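Local coordinates for protein aldehyde dehydrogenase (Burkholderia cenocepacia, PDB 4O6R) that binds adenosine monophosphate in its nucleotide pocket and probably oxidises aldehydes with NAD(P)+, as members of its family do, at residues 13-17 / 53-59; 60-65 / 171-176; 75-79 / 196-202; 150-154 / 166-170. All blocks are in the same frame, centred on the assembly; numbering follows the deposited sequence. Where two conformers were deposited one is given.

Contact 1: 13-17 / 53-59; sequences LFIDG and AVDAATR
Asp16 and Arg59 join in a salt bridge that ties the N-terminal beta-hairpin (strands 13-15 and 18-20) to helix 47-66 of the aldehyde dehydrogenase fold. Arg59 NH2 donates to Asp16 OD2 over 2.8 Å, and the acceptor lies close to the guanidinium plane. On the acid side the fit is less regular: NH2 sits 63° out of the carboxylate plane, and the bond bends to 145° at the hydrogen. The other carboxylate oxygen is held as well, because a water donates to both Asp16 OD1 and Ala56 O and so couples the acid to the helix backbone. Asp16 CB rests 3.6 Å from Ala56 CB, and the small methyl lets the loop come near the helix. One turn earlier in the helix, Ala53 meets Ile15, whose CG2 comes within 4.1 Å of Ala53 CA because the small side chain allows the approach. Further out, Asn207 of strand 206-208 accepts from Asp16 N through OD1, which ties the backbone at Asp16 to the neighbouring strand, and also touches Ala53 and Ala56. The arginine reaches the acid through a bend at chi3 (-61°), which folds its guanidinium back over the helix, with one face toward Asp55 O.

Contact 2: 60-65 / 171-176; sequences AFPAWS and LAAGNT
The Phe61 ring meets the 171-176 turn with its edge: CE1 approaches Gly174 O to 3.2 Å, and Asn175 CA also lies near the ring plane. One face is covered from within its own helix by Ser65 OG, 3.7 Å above the ring plane, over its centre. Trp64 approaches the same turn obliquely, its NE1 standing 3.0 Å from Asn175 O. The turn is a Schellman motif that ends helix 159-172 and leads into strand 176-180, within the beta-alpha-beta architecture. Gly174 suits its place because its phi is positive, 94°, and a side chain would crowd the preceding carbonyl. Its own buried O has no hydrogen-bonding partner in the model; it faces Phe61 CE1 and Ser65 CB. The indole, with CG anti to the backbone N (chi1 -178°), extends across Leu171, whose CD2 packs against its six-membered ring at CZ2. Thr176 OG1 is bonded to Ala57 O of helix 47-66, whereas its methyl lies against the helix backbone at Phe61 and the indole of Trp64. Asn175 points its amide the other way, with ND2 bonded to Tyr476 O and Ala170 O and OD1 to Gly148 N. Thr176 CG2 comes within 3.7 Å of Phe61 CA.

Contact 3: 75-79 / 196-202; sequences LLLRL and MAEVGFP
Met196 O, at the end of helix 187-199, is gripped by two backbone donors: Phe201 N at 3.0 Å and, more weakly, Gly200 N. Gly200 N also bonds to Ala197 O, which completes a Schellman motif and directs Phe201 back against Leu75 on helix 69-85. Glycine is apt here because phi reaches 116° and Leu75 CD2 lies only 3.6 Å from Gly200 C. No hydrogen bond crosses the contact; the side chains meet mainly by apolar packing. Leu75 CB sits over one face of the Phe201 ring in a CH-pi contact, 4.0 Å from the centroid and 24° off the normal, while Leu76 CD2 meets the ring edge at CZ. Met196 O also lies in the ring plane, at another part of the edge. Val199 CB meets Arg78 CB at 3.9 Å, while its CG1 lies near Arg78 O and its CG2 near Leu75 O. Further along that arginine, CD passes the carbonyl Val199 O at 3.8 Å. Leu79, its CG anti to the backbone N (chi1 -179°), sends both methyls to Met196; CD2 lies 3.7 Å from CE of the extended Met196 chain. Phe117 of helix 102-123 touches Leu76, Leu79 and Met196, helix 159-172 packs on Phe201 through Leu171, and Trp64 of helix 47-66 covers Leu75 and Pro202.

Contact 4: 150-154 / 166-170; sequences VGQIV and KMGPA. With AMP (adenosine monophosphate), chain E.
Gln152 puts a buried amide between strand 138-153 and helix 159-172, and its NE2 bonds to Lys166 O at 3.0 Å. The approach is uncommon: NE2 stands 71° out of the carbonyl plane, with a C=O...N angle of only 102°, although the bond at the hydrogen is fairly straight at 152°. The glutamine chain runs extended beyond CG, which carries the amide from the sheet to the helix. Its OE1 packs 3.4 Å from Met167 CG and against Lys166 CB. Beside the amide, Ala170 CB touches Val150 CG2 at 3.9 Å. Strand and helix belong to the beta-alpha-beta unit completed by strand 176-180, and run nearly antiparallel. Ile153, pointing away from the helix, meets the nucleotide, its CG2 3.1 Å from AMP O4'. The next residue binds through its backbone: Val154 O accepts from AMP O3' over 2.8 Å. Lys166 bends away to a salt bridge with Glu467, and Tyr476 OH is a second partner of Gln152 NE2. With Lys166 O and Tyr476 OH as its partners, NE2 ties the strand to the helix two residues before the AMP-binding Val154. The amide is thus satisfied on its nitrogen side, whereas its buried OE1 stays without a hydrogen-bonding partner in the model.

Contact 1 comes first along the chain and closes before the others open; contacts 2 and 3 interleave, and contact 4 falls within the spans of both. Their centres lie 12 to 16 Å apart. Helix 47-66 serves contacts 1 and 2, and Ala57 O to Thr176 OG1 joins them. Helix 159-172 is shared by contacts 2 and 4, which also meet in the sheet where Thr176 O pairs with Val150 N. Trp64 packs on Leu75, Phe201 and Pro202, linking contacts 2 and 3, while Met196 and Met167 bring contact 3 to contact 4. The N-terminal helices are thereby fastened to the beta-alpha-beta layer whose strand end holds AMP in contact 4.

Contact 1: 13-17 / 53-59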
loop_
_atom_site.group_PDB
_atom_site.type_symbol
_atom_site.label_atom_id
_atom_site.label_comp_id
_atom_site.label_asym_id
_atom_site.label_seq_id
_atom_site.Cartn_x
_atom_site.Cartn_y
_atom_site.Cartn_z
ATOM N N LEU A 13 26.782 26.530 16.830
ATOM C CA LEU A 13 26.524 25.447 15.892
ATOM C C LEU A 13 26.463 24.166 16.670
ATOM O O LEU A 13 27.064 24.047 17.758
ATOM C CB LEU A 13 27.628 25.327 14.833
ATOM C CG LEU A 13 28.161 26.580 14.138
ATOM C CD1 LEU A 13 29.141 26.233 13.032
ATOM C CD2 LEU A 13 27.053 27.458 13.623
ATOM N N PHE A 14 25.724 23.191 16.158
ATOM C CA PHE A 14 25.686 21.879 16.797
ATOM C C PHE A 14 26.193 20.896 15.781
ATOM O O PHE A 14 25.547 20.677 14.738
ATOM C CB PHE A 14 24.309 21.497 17.271
ATOM C CG PHE A 14 24.293 20.270 18.146
ATOM C CD1 PHE A 14 24.150 19.000 17.603
ATOM C CD2 PHE A 14 24.429 20.380 19.528
ATOM C CE1 PHE A 14 24.116 17.875 18.407
ATOM C CE2 PHE A 14 24.389 19.258 20.340
ATOM C CZ PHE A 14 24.239 18.005 19.784
ATOM N N ILE A 15 27.365 20.324 16.064
ATOM C CA ILE A 15 28.051 19.480 15.113
ATOM C C ILE A 15 28.633 18.300 15.868
ATOM O O ILE A 15 29.319 18.462 16.891
ATOM C CB ILE A 15 29.166 20.236 14.383
ATOM C CG1 ILE A 15 28.573 21.314 13.521
ATOM C CG2 ILE A 15 30.027 19.314 13.532
ATOM C CD1 ILE A 15 29.592 22.118 12.791
ATOM N N ASP A 16 28.349 17.115 15.356
ATOM C CA ASP A 16 28.877 15.886 15.911
ATOM C C ASP A 16 28.621 15.825 17.417
ATOM O O ASP A 16 29.492 15.463 18.182
ATOM C CB ASP A 16 30.371 15.747 15.586
ATOM C CG ASP A 16 30.821 14.297 15.493
ATOM O OD1 ASP A 16 29.978 13.380 15.485
ATOM O OD2 ASP A 16 32.034 14.083 15.397
ATOM N N GLY A 17 27.402 16.156 17.824
ATOM C CA GLY A 17 26.976 15.934 19.204
ATOM C C GLY A 17 27.387 17.010 20.179
ATOM O O GLY A 17 27.087 16.893 21.354
ATOM N N ALA A 53 29.969 19.409 9.435
ATOM C CA ALA A 53 28.662 18.834 9.710
ATOM C C ALA A 53 28.358 17.648 8.820
ATOM O O ALA A 53 27.854 16.647 9.297
ATOM C CB ALA A 53 27.588 19.902 9.572
ATOM N N VAL A 54 28.650 17.775 7.522
ATOM C CA VAL A 54 28.438 16.675 6.605
ATOM C C VAL A 54 29.392 15.517 6.940
ATOM O O VAL A 54 28.982 14.371 6.941
ATOM C CB VAL A 54 28.570 17.106 5.131
ATOM C CG1 VAL A 54 28.508 15.903 4.196
ATOM C CG2 VAL A 54 27.483 18.112 4.760
ATOM N N ASP A 55 30.638 15.811 7.261
ATOM C CA ASP A 55 31.559 14.754 7.737
ATOM C C ASP A 55 30.988 13.978 8.936
ATOM O O ASP A 55 31.012 12.750 8.977
ATOM C CB ASP A 55 32.922 15.356 8.104
ATOM C CG ASP A 55 33.728 15.776 6.879
ATOM O OD1 ASP A 55 33.256 15.565 5.742
ATOM O OD2 ASP A 55 34.849 16.306 7.069
ATOM N N ALA A 56 30.482 14.704 9.919
ATOM C CA ALA A 56 29.893 14.070 11.111
ATOM C C ALA A 56 28.689 13.191 10.761
ATOM O O ALA A 56 28.578 12.063 11.229
ATOM C CB ALA A 56 29.496 15.134 12.121
ATOM N N ALA A 57 27.792 13.726 9.931
ATOM C CA ALA A 57 26.642 12.972 9.470
ATOM C C ALA A 57 27.038 11.744 8.654
ATOM O O ALA A 57 26.385 10.705 8.762
ATOM C CB ALA A 57 25.699 13.861 8.681
ATOM N N THR A 58 28.103 11.850 7.851
ATOM C CA THR A 58 28.579 10.728 7.079
ATOM C C THR A 58 29.097 9.609 7.990
ATOM O O THR A 58 28.758 8.431 7.826
ATOM C CB THR A 58 29.682 11.185 6.117
ATOM O OG1 THR A 58 29.136 12.171 5.233
ATOM C CG2 THR A 58 30.226 10.022 5.306
ATOM N N ARG A 59 29.933 9.982 8.962
ATOM C CA ARG A 59 30.432 9.001 9.944
ATOM C C ARG A 59 29.296 8.299 10.708
ATOM O O ARG A 59 29.386 7.119 11.019
ATOM C CB ARG A 59 31.375 9.688 10.946
ATOM C CG ARG A 59 32.683 10.141 10.307
ATOM C CD ARG A 59 33.721 10.515 11.351
ATOM N NE ARG A 59 33.281 11.629 12.199
ATOM C CZ ARG A 59 33.486 12.917 11.950
ATOM N NH1 ARG A 59 34.142 13.316 10.863
ATOM N NH2 ARG A 59 33.054 13.829 12.806
HETATM O O HOH W 1 30.067 11.488 13.664
#

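Contact 2: 60-65 / 171-176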
loop_
_atom_site.group_PDB
_atom_site.type_symbol
_atom_site.label_atom_id
_atom_site.label_comp_id
_atom_site.label_asym_id
_atom_site.label_seq_id
_atom_site.Cartn_x
_atom_site.Cartn_y
_atom_site.Cartn_z
ATOM N N ALA A 60 28.254 9.058 11.041
ATOM C CA ALA A 60 27.141 8.546 11.864
ATOM C C ALA A 60 26.148 7.684 11.083
ATOM O O ALA A 60 25.451 6.859 11.673
ATOM C CB ALA A 60 26.423 9.694 12.522
ATOM N N PHE A 61 26.104 7.842 9.769
ATOM C CA PHE A 61 25.077 7.205 8.953
ATOM C C PHE A 61 25.045 5.671 9.033
ATOM O O PHE A 61 23.978 5.103 9.239
ATOM C CB PHE A 61 25.143 7.707 7.498
ATOM C CG PHE A 61 24.220 6.971 6.573
ATOM C CD1 PHE A 61 22.862 7.112 6.683
ATOM C CD2 PHE A 61 24.732 6.112 5.606
ATOM C CE1 PHE A 61 22.021 6.414 5.835
ATOM C CE2 PHE A 61 23.905 5.412 4.756
ATOM C CZ PHE A 61 22.540 5.551 4.874
ATOM N N PRO A 62 26.205 4.990 8.905
ATOM C CA PRO A 62 26.120 3.531 8.938
ATOM C C PRO A 62 25.424 2.978 10.195
ATOM O O PRO A 62 24.528 2.176 10.074
ATOM C CB PRO A 62 27.587 3.091 8.854
ATOM C CG PRO A 62 28.278 4.176 8.106
ATOM C CD PRO A 62 27.565 5.448 8.572
ATOM N N ALA A 63 25.804 3.441 11.382
ATOM C CA ALA A 63 25.167 2.985 12.623
ATOM C C ALA A 63 23.730 3.489 12.806
ATOM O O ALA A 63 22.913 2.834 13.457
ATOM C CB ALA A 63 26.003 3.406 13.813
ATOM N N TRP A 64 23.422 4.662 12.265
ATOM C CA TRP A 64 22.055 5.173 12.344
ATOM C C TRP A 64 21.103 4.409 11.427
ATOM O O TRP A 64 20.008 4.002 11.837
ATOM C CB TRP A 64 22.043 6.673 12.039
ATOM C CG TRP A 64 20.705 7.296 12.136
ATOM C CD1 TRP A 64 19.985 7.817 11.096
ATOM C CD2 TRP A 64 19.928 7.488 13.306
ATOM N NE1 TRP A 64 18.802 8.307 11.547
ATOM C CE2 TRP A 64 18.734 8.126 12.907
ATOM C CE3 TRP A 64 20.109 7.180 14.664
ATOM C CZ2 TRP A 64 17.729 8.463 13.807
ATOM C CZ3 TRP A 64 19.099 7.527 15.572
ATOM C CH2 TRP A 64 17.936 8.165 15.139
ATOM N N SER A 65 21.524 4.198 10.186
ATOM C CA SER A 65 20.719 3.425 9.266
ATOM C C SER A 65 20.636 1.949 9.726
ATOM O O SER A 65 19.615 1.297 9.486
ATOM C CB SER A 65 21.257 3.546 7.838
ATOM O OG SER A 65 22.616 3.124 7.726
ATOM N N LEU A 171 14.775 11.425 9.607
ATOM C CA LEU A 171 15.387 10.647 10.679
ATOM C C LEU A 171 14.706 9.311 10.808
ATOM O O LEU A 171 15.375 8.278 10.926
ATOM C CB LEU A 171 15.312 11.406 12.001
ATOM C CG LEU A 171 16.253 12.601 12.089
ATOM C CD1 LEU A 171 15.972 13.413 13.361
ATOM C CD2 LEU A 171 17.707 12.151 12.024
ATOM N N ALA A 172 13.385 9.325 10.751
ATOM C CA ALA A 172 12.600 8.095 10.836
ATOM C C ALA A 172 13.045 7.114 9.774
ATOM O O ALA A 172 13.200 5.927 10.051
ATOM C CB ALA A 172 11.124 8.376 10.691
ATOM N N ALA A 173 13.308 7.630 8.579
ATOM C CA ALA A 173 13.704 6.804 7.436
ATOM C C ALA A 173 15.139 6.313 7.470
ATOM O O ALA A 173 15.504 5.509 6.631
ATOM C CB ALA A 173 13.466 7.549 6.150
ATOM N N GLY A 174 15.931 6.731 8.463
ATOM C CA GLY A 174 17.297 6.301 8.574
ATOM C C GLY A 174 18.378 7.177 7.952
ATOM O O GLY A 174 19.513 6.735 7.828
ATOM N N ASN A 175 18.044 8.407 7.580
ATOM C CA ASN A 175 19.044 9.358 7.077
ATOM C C ASN A 175 19.671 10.101 8.229
ATOM O O ASN A 175 19.073 10.210 9.295
ATOM C CB ASN A 175 18.411 10.377 6.159
ATOM C CG ASN A 175 17.721 9.739 4.977
ATOM O OD1 ASN A 175 18.372 9.354 4.012
ATOM N ND2 ASN A 175 16.388 9.601 5.057
ATOM N N THR A 176 20.861 10.654 8.008
ATOM C CA THR A 176 21.413 11.613 8.964
ATOM C C THR A 176 21.236 12.980 8.337
ATOM O O THR A 176 20.980 13.099 7.125
ATOM C CB THR A 176 22.879 11.333 9.305
ATOM O OG1 THR A 176 23.636 11.233 8.092
ATOM C CG2 THR A 176 22.980 10.074 10.108
#

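Contact 3: 75-79 / 196-202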
loop_
_atom_site.group_PDB
_atom_site.type_symbol
_atom_site.label_atom_id
_atom_site.label_comp_id
_atom_site.label_asym_id
_atom_site.label_seq_id
_atom_site.Cartn_x
_atom_site.Cartn_y
_atom_site.Cartn_z
ATOM N N LEU A 75 13.338 7.108 19.682
ATOM C CA LEU A 75 14.014 8.366 19.928
ATOM C C LEU A 75 13.133 9.565 19.544
ATOM O O LEU A 75 13.066 10.549 20.284
ATOM C CB LEU A 75 15.359 8.420 19.222
ATOM C CG LEU A 75 16.480 7.590 19.828
ATOM C CD1 LEU A 75 17.563 7.401 18.764
ATOM C CD2 LEU A 75 17.025 8.292 21.069
ATOM N N LEU A 76 12.470 9.479 18.402
ATOM C CA LEU A 76 11.542 10.506 17.983
ATOM C C LEU A 76 10.354 10.606 18.961
ATOM O O LEU A 76 9.872 11.709 19.252
ATOM C CB LEU A 76 11.066 10.246 16.536
ATOM C CG LEU A 76 12.156 10.369 15.450
ATOM C CD1 LEU A 76 11.744 9.677 14.154
ATOM C CD2 LEU A 76 12.449 11.825 15.177
ATOM N N LEU A 77 9.859 9.463 19.439
ATOM C CA LEU A 77 8.791 9.460 20.425
ATOM C C LEU A 77 9.222 10.187 21.703
ATOM O O LEU A 77 8.456 10.999 22.257
ATOM C CB LEU A 77 8.332 8.041 20.764
ATOM C CG LEU A 77 7.638 7.276 19.634
ATOM C CD1 LEU A 77 7.277 5.870 20.114
ATOM C CD2 LEU A 77 6.379 7.991 19.172
ATOM N N ARG A 78 10.407 9.859 22.202
ATOM C CA ARG A 78 10.943 10.557 23.361
ATOM C C ARG A 78 11.110 12.050 23.117
ATOM O O ARG A 78 10.895 12.837 24.037
ATOM C CB ARG A 78 12.322 10.021 23.765
ATOM C CG ARG A 78 12.310 8.745 24.567
ATOM C CD ARG A 78 13.758 8.318 24.820
ATOM N NE ARG A 78 13.822 6.913 25.107
ATOM C CZ ARG A 78 13.443 6.360 26.246
ATOM N NH1 ARG A 78 12.960 7.100 27.232
ATOM N NH2 ARG A 78 13.544 5.041 26.398
ATOM N N LEU A 79 11.574 12.426 21.920
ATOM C CA LEU A 79 11.730 13.842 21.581
ATOM C C LEU A 79 10.394 14.589 21.690
ATOM O O LEU A 79 10.333 15.698 22.264
ATOM C CB LEU A 79 12.290 14.032 20.188
ATOM C CG LEU A 79 12.505 15.496 19.760
ATOM C CD1 LEU A 79 13.467 16.221 20.671
ATOM C CD2 LEU A 79 12.999 15.516 18.328
ATOM N N MET A 196 17.222 16.742 21.498
ATOM C CA MET A 196 17.631 15.531 20.793
ATOM C C MET A 196 18.827 14.836 21.458
ATOM O O MET A 196 18.804 13.616 21.669
ATOM C CB MET A 196 17.929 15.845 19.314
ATOM C CG MET A 196 16.673 16.141 18.509
ATOM S SD MET A 196 17.164 16.658 16.860
ATOM C CE MET A 196 15.692 16.214 15.941
ATOM N N ALA A 197 19.848 15.611 21.832
ATOM C CA ALA A 197 21.006 15.058 22.498
ATOM C C ALA A 197 20.587 14.485 23.836
ATOM O O ALA A 197 20.982 13.371 24.194
ATOM C CB ALA A 197 22.075 16.130 22.686
ATOM N N GLU A 198 19.753 15.225 24.555
ATOM C CA GLU A 198 19.285 14.777 25.858
ATOM C C GLU A 198 18.553 13.444 25.785
ATOM O O GLU A 198 18.764 12.596 26.632
ATOM C CB GLU A 198 18.384 15.815 26.540
ATOM C CG GLU A 198 19.076 17.098 26.975
ATOM C CD GLU A 198 18.095 18.050 27.690
ATOM O OE1 GLU A 198 17.057 17.543 28.195
ATOM O OE2 GLU A 198 18.334 19.292 27.719
ATOM N N VAL A 199 17.692 13.254 24.785
ATOM C CA VAL A 199 16.924 12.009 24.715
ATOM C C VAL A 199 17.727 10.836 24.142
ATOM O O VAL A 199 17.243 9.715 24.193
ATOM C CB VAL A 199 15.559 12.155 23.983
ATOM C CG1 VAL A 199 14.712 13.211 24.665
ATOM C CG2 VAL A 199 15.718 12.476 22.505
ATOM N N GLY A 200 18.925 11.084 23.601
ATOM C CA GLY A 200 19.837 10.029 23.205
ATOM C C GLY A 200 20.145 9.935 21.713
ATOM O O GLY A 200 20.687 8.933 21.269
ATOM N N PHE A 201 19.841 10.954 20.919
ATOM C CA PHE A 201 20.258 10.884 19.503
ATOM C C PHE A 201 21.785 10.806 19.428
ATOM O O PHE A 201 22.491 11.606 20.085
ATOM C CB PHE A 201 19.755 12.066 18.698
ATOM C CG PHE A 201 18.329 11.936 18.261
ATOM C CD1 PHE A 201 17.299 12.201 19.146
ATOM C CD2 PHE A 201 18.011 11.567 16.973
ATOM C CE1 PHE A 201 15.975 12.108 18.756
ATOM C CE2 PHE A 201 16.672 11.444 16.573
ATOM C CZ PHE A 201 15.651 11.720 17.467
ATOM N N PRO A 202 22.318 9.823 18.686
ATOM C CA PRO A 202 23.774 9.721 18.608
ATOM C C PRO A 202 24.457 10.937 17.965
ATOM O O PRO A 202 23.874 11.649 17.149
ATOM C CB PRO A 202 24.017 8.454 17.766
ATOM C CG PRO A 202 22.774 7.657 17.924
ATOM C CD PRO A 202 21.644 8.632 18.128
#

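Contact 4: 150-154 / 166-170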
loop_
_atom_site.group_PDB
_atom_site.type_symbol
_atom_site.label_atom_id
_atom_site.label_comp_id
_atom_site.label_asym_id
_atom_site.label_seq_id
_atom_site.Cartn_x
_atom_site.Cartn_y
_atom_site.Cartn_z
ATOM N N VAL A 150 21.308 13.944 4.408
ATOM C CA VAL A 150 20.369 14.853 3.757
ATOM C C VAL A 150 20.554 16.252 4.303
ATOM O O VAL A 150 20.772 16.437 5.501
ATOM C CB VAL A 150 18.907 14.385 3.858
ATOM C CG1 VAL A 150 18.752 13.015 3.175
ATOM C CG2 VAL A 150 18.428 14.313 5.282
ATOM N N GLY A 151 20.476 17.219 3.397
ATOM C CA GLY A 151 20.639 18.609 3.738
ATOM C C GLY A 151 19.274 19.270 3.713
ATOM O O GLY A 151 18.469 18.990 2.810
ATOM N N GLN A 152 19.024 20.144 4.680
ATOM C CA GLN A 152 17.715 20.791 4.807
ATOM C C GLN A 152 17.888 22.262 5.104
ATOM O O GLN A 152 18.570 22.639 6.046
ATOM C CB GLN A 152 16.883 20.095 5.887
ATOM C CG GLN A 152 16.811 18.582 5.692
ATOM C CD GLN A 152 15.998 17.859 6.749
ATOM O OE1 GLN A 152 16.125 18.121 7.951
ATOM N NE2 GLN A 152 15.148 16.944 6.313
ATOM N N ILE A 153 17.215 23.093 4.317
ATOM C CA ILE A 153 17.276 24.546 4.446
ATOM C C ILE A 153 15.865 25.041 4.691
ATOM O O ILE A 153 14.976 24.774 3.895
ATOM C CB ILE A 153 17.888 25.195 3.184
ATOM C CG1 ILE A 153 19.340 24.757 3.022
ATOM C CG2 ILE A 153 17.832 26.717 3.279
ATOM C CD1 ILE A 153 19.953 25.023 1.679
ATOM N N VAL A 154 15.724 25.838 5.756
ATOM C CA VAL A 154 14.449 26.168 6.418
ATOM C C VAL A 154 14.307 27.698 6.592
ATOM O O VAL A 154 15.253 28.324 7.062
ATOM C CB VAL A 154 14.493 25.536 7.841
ATOM C CG1 VAL A 154 13.221 25.788 8.603
ATOM C CG2 VAL A 154 14.794 24.042 7.776
ATOM N N LYS A 166 10.704 18.696 8.652
ATOM C CA LYS A 166 11.921 18.275 7.976
ATOM C C LYS A 166 12.569 17.031 8.564
ATOM O O LYS A 166 12.810 16.030 7.863
ATOM C CB LYS A 166 12.933 19.395 8.061
ATOM C CG LYS A 166 12.549 20.615 7.278
ATOM C CD LYS A 166 12.642 20.351 5.810
ATOM C CE LYS A 166 11.420 20.896 5.148
ATOM N NZ LYS A 166 11.352 20.449 3.729
ATOM N N MET A 167 12.866 17.098 9.851
ATOM C CA MET A 167 13.672 16.077 10.468
ATOM C C MET A 167 12.896 14.829 10.835
ATOM O O MET A 167 13.482 13.751 10.870
ATOM C CB MET A 167 14.431 16.619 11.681
ATOM C CG MET A 167 15.413 17.706 11.274
ATOM S SD MET A 167 16.684 18.028 12.521
ATOM C CE MET A 167 15.771 19.092 13.647
ATOM N N GLY A 168 11.600 14.962 11.095
ATOM C CA GLY A 168 10.785 13.778 11.394
ATOM C C GLY A 168 10.924 12.652 10.362
ATOM O O GLY A 168 11.384 11.563 10.701
ATOM N N PRO A 169 10.548 12.912 9.105
ATOM C CA PRO A 169 10.654 11.843 8.144
ATOM C C PRO A 169 12.088 11.471 7.819
ATOM O O PRO A 169 12.366 10.294 7.634
ATOM C CB PRO A 169 9.912 12.388 6.908
ATOM C CG PRO A 169 9.883 13.854 7.053
ATOM C CD PRO A 169 9.848 14.085 8.541
ATOM N N ALA A 170 12.983 12.444 7.730
ATOM C CA ALA A 170 14.372 12.155 7.336
ATOM C C ALA A 170 14.998 11.165 8.311
ATOM O O ALA A 170 15.638 10.181 7.898
ATOM C CB ALA A 170 15.185 13.435 7.278
HETATM P P AMP E . 14.869 32.633 0.778
HETATM O O1P AMP E . 13.881 31.845 -0.012
HETATM O O2P AMP E . 16.099 33.035 -0.064
HETATM O O3P AMP E . 14.211 33.748 1.610
HETATM O "O5'" AMP E . 15.507 31.667 1.955
HETATM C "C5'" AMP E . 14.909 30.609 2.754
HETATM C "C4'" AMP E . 16.081 29.816 3.406
HETATM O "O4'" AMP E . 17.078 29.564 2.395
HETATM C "C3'" AMP E . 16.857 30.497 4.542
HETATM O "O3'" AMP E . 17.276 29.603 5.623
HETATM C "C2'" AMP E . 18.044 31.131 3.797
HETATM O "O2'" AMP E . 19.201 31.478 4.592
HETATM C "C1'" AMP E . 18.359 30.105 2.711
HETATM N N9 AMP E . 19.073 30.630 1.496
HETATM C C8 AMP E . 19.122 31.915 1.033
HETATM N N7 AMP E . 19.909 32.000 -0.090
HETATM C C5 AMP E . 20.376 30.755 -0.382
HETATM C C6 AMP E . 21.233 30.107 -1.421
HETATM N N6 AMP E . 21.788 30.806 -2.419
HETATM N N1 AMP E . 21.467 28.782 -1.374
HETATM C C2 AMP E . 20.934 28.048 -0.387
HETATM N N3 AMP E . 20.161 28.562 0.596
HETATM C C4 AMP E . 19.833 29.869 0.670
#